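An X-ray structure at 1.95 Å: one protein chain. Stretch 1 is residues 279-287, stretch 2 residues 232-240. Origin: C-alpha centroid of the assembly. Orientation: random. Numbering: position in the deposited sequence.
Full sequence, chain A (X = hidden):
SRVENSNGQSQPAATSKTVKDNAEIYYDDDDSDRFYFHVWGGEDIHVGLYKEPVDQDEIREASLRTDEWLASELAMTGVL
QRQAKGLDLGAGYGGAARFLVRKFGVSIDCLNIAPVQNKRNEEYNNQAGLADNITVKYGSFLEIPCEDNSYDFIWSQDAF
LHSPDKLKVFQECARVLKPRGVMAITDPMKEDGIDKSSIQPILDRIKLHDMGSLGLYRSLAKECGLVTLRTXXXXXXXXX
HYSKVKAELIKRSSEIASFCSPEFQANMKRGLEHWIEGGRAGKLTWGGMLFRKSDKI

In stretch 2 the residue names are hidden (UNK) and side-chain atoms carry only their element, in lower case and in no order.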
# COMPACT_ATOMS: atom_id res chain seq x y z
N GLY A 279 17.50 0.63 -3.10
CA GLY A 279 16.21 0.22 -3.61
C GLY A 279 16.33 -0.98 -4.51
O GLY A 279 15.62 -1.97 -4.33
N ARG A 280 17.21 -0.90 -5.51
CA ARG A 280 17.42 -1.99 -6.45
C ARG A 280 18.01 -3.21 -5.81
O ARG A 280 17.83 -4.30 -6.35
CB ARG A 280 18.32 -1.57 -7.60
CG ARG A 280 17.70 -0.53 -8.44
CD ARG A 280 18.42 -0.48 -9.75
NE ARG A 280 17.44 -0.05 -10.72
CZ ARG A 280 17.51 1.10 -11.38
NH1 ARG A 280 16.53 1.42 -12.23
NH2 ARG A 280 18.56 1.89 -11.21
N ALA A 281 18.74 -3.04 -4.70
CA ALA A 281 19.38 -4.16 -3.99
C ALA A 281 18.45 -4.83 -2.99
O ALA A 281 18.82 -5.78 -2.34
CB ALA A 281 20.69 -3.69 -3.27
N GLY A 282 17.22 -4.33 -2.88
CA GLY A 282 16.25 -4.85 -1.91
C GLY A 282 16.59 -4.52 -0.47
O GLY A 282 16.10 -5.19 0.44
N LYS A 283 17.40 -3.48 -0.24
CA LYS A 283 17.72 -3.05 1.13
C LYS A 283 16.83 -1.91 1.64
O LYS A 283 16.63 -1.79 2.83
CB LYS A 283 19.18 -2.58 1.25
CG LYS A 283 20.21 -3.65 0.82
CD LYS A 283 21.58 -3.21 1.26
CE LYS A 283 22.61 -4.29 1.00
NZ LYS A 283 23.52 -3.80 -0.08
N LEU A 284 16.35 -1.07 0.73
CA LEU A 284 15.64 0.16 1.08
C LEU A 284 14.28 0.18 0.42
O LEU A 284 14.09 -0.40 -0.66
CB LEU A 284 16.44 1.39 0.64
CG LEU A 284 17.88 1.48 1.16
CD1 LEU A 284 18.54 2.77 0.59
CD2 LEU A 284 17.91 1.54 2.67
N THR A 285 13.35 0.87 1.04
CA THR A 285 12.01 1.02 0.45
C THR A 285 11.37 2.35 0.80
O THR A 285 11.92 3.13 1.56
CB THR A 285 11.07 -0.19 0.85
OG1 THR A 285 9.87 -0.12 0.10
CG2 THR A 285 10.72 -0.21 2.36
N TRP A 286 10.21 2.63 0.21
CA TRP A 286 9.44 3.79 0.62
C TRP A 286 8.20 3.23 1.28
O TRP A 286 7.42 2.56 0.63
CB TRP A 286 9.08 4.69 -0.58
CG TRP A 286 8.23 5.91 -0.20
CD1 TRP A 286 8.54 6.87 0.75
CD2 TRP A 286 6.98 6.27 -0.74
NE1 TRP A 286 7.53 7.77 0.84
CE2 TRP A 286 6.57 7.46 -0.09
CE3 TRP A 286 6.16 5.71 -1.74
CZ2 TRP A 286 5.36 8.10 -0.40
CZ3 TRP A 286 4.96 6.37 -2.06
CH2 TRP A 286 4.57 7.55 -1.38
N GLY A 287 8.05 3.49 2.57
CA GLY A 287 7.01 2.90 3.40
C GLY A 287 5.84 3.83 3.59
O GLY A 287 6.00 5.04 3.55
N UNK A 232 2.25 -0.29 3.54
CA UNK A 232 2.56 -0.24 2.13
C UNK A 232 4.07 -0.17 2.03
O UNK A 232 4.73 0.55 2.80
c UNK A 232 1.93 1.02 1.47
c UNK A 232 -2.35 1.42 2.07
c UNK A 232 -0.46 0.71 0.70
c UNK A 232 -1.86 0.83 0.90
c UNK A 232 -1.46 1.87 3.03
c UNK A 232 -0.08 1.77 2.82
c UNK A 232 0.44 1.16 1.67
N UNK A 233 4.64 -0.93 1.10
CA UNK A 233 6.08 -0.85 0.83
C UNK A 233 6.19 -0.72 -0.67
O UNK A 233 5.67 -1.58 -1.42
c UNK A 233 6.80 -2.10 1.36
o UNK A 233 8.16 -2.15 0.90
N UNK A 234 6.79 0.38 -1.13
CA UNK A 234 6.90 0.64 -2.55
C UNK A 234 8.35 0.89 -2.90
O UNK A 234 8.73 2.06 -3.10
n UNK A 234 0.14 2.60 -2.94
c UNK A 234 4.54 1.65 -2.66
c UNK A 234 1.39 2.56 -3.39
n UNK A 234 1.65 2.22 -4.68
c UNK A 234 3.78 2.93 -2.96
n UNK A 234 2.37 2.89 -2.57
c UNK A 234 6.05 1.85 -2.92
N UNK A 235 9.18 -0.19 -2.99
CA UNK A 235 10.58 0.06 -3.41
C UNK A 235 10.66 0.54 -4.87
O UNK A 235 11.60 1.25 -5.23
c UNK A 235 11.27 -1.29 -3.20
c UNK A 235 8.93 -1.62 -2.70
c UNK A 235 10.13 -2.31 -3.28
N UNK A 236 9.65 0.22 -5.69
CA UNK A 236 9.58 0.80 -7.03
C UNK A 236 9.50 2.32 -7.04
O UNK A 236 10.23 2.95 -7.80
c UNK A 236 7.06 0.28 -7.42
c UNK A 236 8.50 0.13 -7.94
o UNK A 236 6.18 -0.17 -8.20
o UNK A 236 6.78 0.78 -6.28
N UNK A 237 8.64 2.91 -6.22
CA UNK A 237 8.54 4.35 -6.08
C UNK A 237 9.87 4.97 -5.61
O UNK A 237 10.27 6.02 -6.13
o UNK A 237 6.14 4.72 -5.83
c UNK A 237 7.39 4.75 -5.12
N UNK A 238 10.51 4.34 -4.63
CA UNK A 238 11.79 4.82 -4.12
C UNK A 238 12.82 4.94 -5.26
O UNK A 238 13.43 6.02 -5.45
c UNK A 238 13.15 5.20 -1.14
c UNK A 238 12.32 3.88 -3.04
c UNK A 238 14.44 3.23 -1.89
c UNK A 238 13.57 4.41 -2.32
N UNK A 239 12.97 3.85 -6.02
CA UNK A 239 13.89 3.80 -7.19
C UNK A 239 13.52 4.82 -8.26
O UNK A 239 14.38 5.60 -8.70
c UNK A 239 14.75 2.38 -9.15
c UNK A 239 14.00 2.37 -7.78
c UNK A 239 14.67 1.47 -6.78
N UNK A 240 12.24 4.86 -8.65
CA UNK A 240 11.84 5.77 -9.72
C UNK A 240 12.02 7.21 -9.28
O UNK A 240 12.50 8.03 -10.05
c UNK A 240 10.81 3.46 -11.49
c UNK A 240 8.89 2.46 -11.16
n UNK A 240 10.05 2.34 -11.76
c UNK A 240 10.07 4.26 -10.69
n UNK A 240 8.87 3.61 -10.50
c UNK A 240 10.37 5.59 -10.08

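Position 232 carries seven side-chain carbons, one followed by a closed ring of six, with no heteroatom. That composition is phenylalanine. Phe 232 CB comes no nearer than 5.3 Å, to Gly 287 C, and the ring leads away beyond it, so the contact here falls to the backbone: its O lies 3.3 Å from Gly 287 CA, a CA-H...O contact with an angle of 140° at the hydrogen.

Position 233 has one carbon and then one oxygen, unbranched, and the oxygen lies 2.8 Å from Thr 285 OG1; this is serine. Ser 233 OG and Thr 285 OG1 form a hydrogen bond in which either hydroxyl could be the donor. Ser 233 also pairs with Gly 287 in an antiparallel, non-hydrogen-bonded bridge, with 4.6 Å between Ser 233 CA and Gly 287 CA.

Position 234 shows three carbons, a nitrogen, and a carbon bearing two more nitrogens; the third carbon of the stem packs 3.7 Å from Trp 286 CZ3. This is a guanidinium on an aliphatic stem, hence arginine. The packing carbon is Arg 234 CD, while the terminal nitrogens NH1 and NH2 are hydrogen-bonded elsewhere in the structure. Its backbone N donates to Trp 286 O at 2.9 Å and 163°, a nearly straight bond. The residue occupies the N-cap position, right before the helix.

Position 235 has three carbons closing a ring onto the backbone nitrogen, and the ring carbon bonded to that nitrogen is 3.3 Å from Thr 285 OG1. Such a closure is unique to proline. Although Thr 285 OG1 is also 3.2 Å from Pro 235 N, the nitrogen has no hydrogen to share.

Position 236 carries two carbons, the second bearing two oxygens, and touches nothing on stretch 1: by its atoms a carboxylate, read as aspartate. Asp 236 OD1 accepts a weak bond from the backbone N of position 237, at 2.8 Å and 130°.

Position 237 again has one carbon and one oxygen, and its CB sits 3.7 Å from Trp 286 CE3, oblique to the indole. It is serine.

Position 238 has four carbons forked at the second; one terminal carbon reaches Leu 284 CB at 3.7 Å, and the other lies 4.1 Å from Trp 286 CB. The pattern is leucine, and these carbons are Leu 238 CD2 and CD1 respectively.

Position 239 has three carbons, branched at the first; one branch is 3.7 Å from Gly 279 C, and the other lies over one face of the Arg 280 guanidinium, 3.7 Å from Arg 280 NH1. This is valine, the branches being CG2 and CG1 in turn. An ideal CB on Gly 279 would come within 2.6 Å of Val 239 CG2, a clash.

Position 240 has one carbon leading to a five-membered ring of three carbons and two nitrogens, which is histidine. The nearest side-chain approach is His 240 CD2 to Arg 280 NH1, 6.1 Å, too far for contact.

The contact thus joins polar strand pairing to apolar helix packing. The hydroxyl pair and the Arg 234 N bond secure the strand edge; Leu 238 packs against Leu 284 and Trp 286, while Val 239 lies against the Gly 279 backbone and one face of the Arg 280 guanidinium, with glycine permitting close approach. The 575 Å² buried includes one cost: Trp 286 N has no partner in the model.

Stretch 2, residues 232-240: FSRPDSLVH
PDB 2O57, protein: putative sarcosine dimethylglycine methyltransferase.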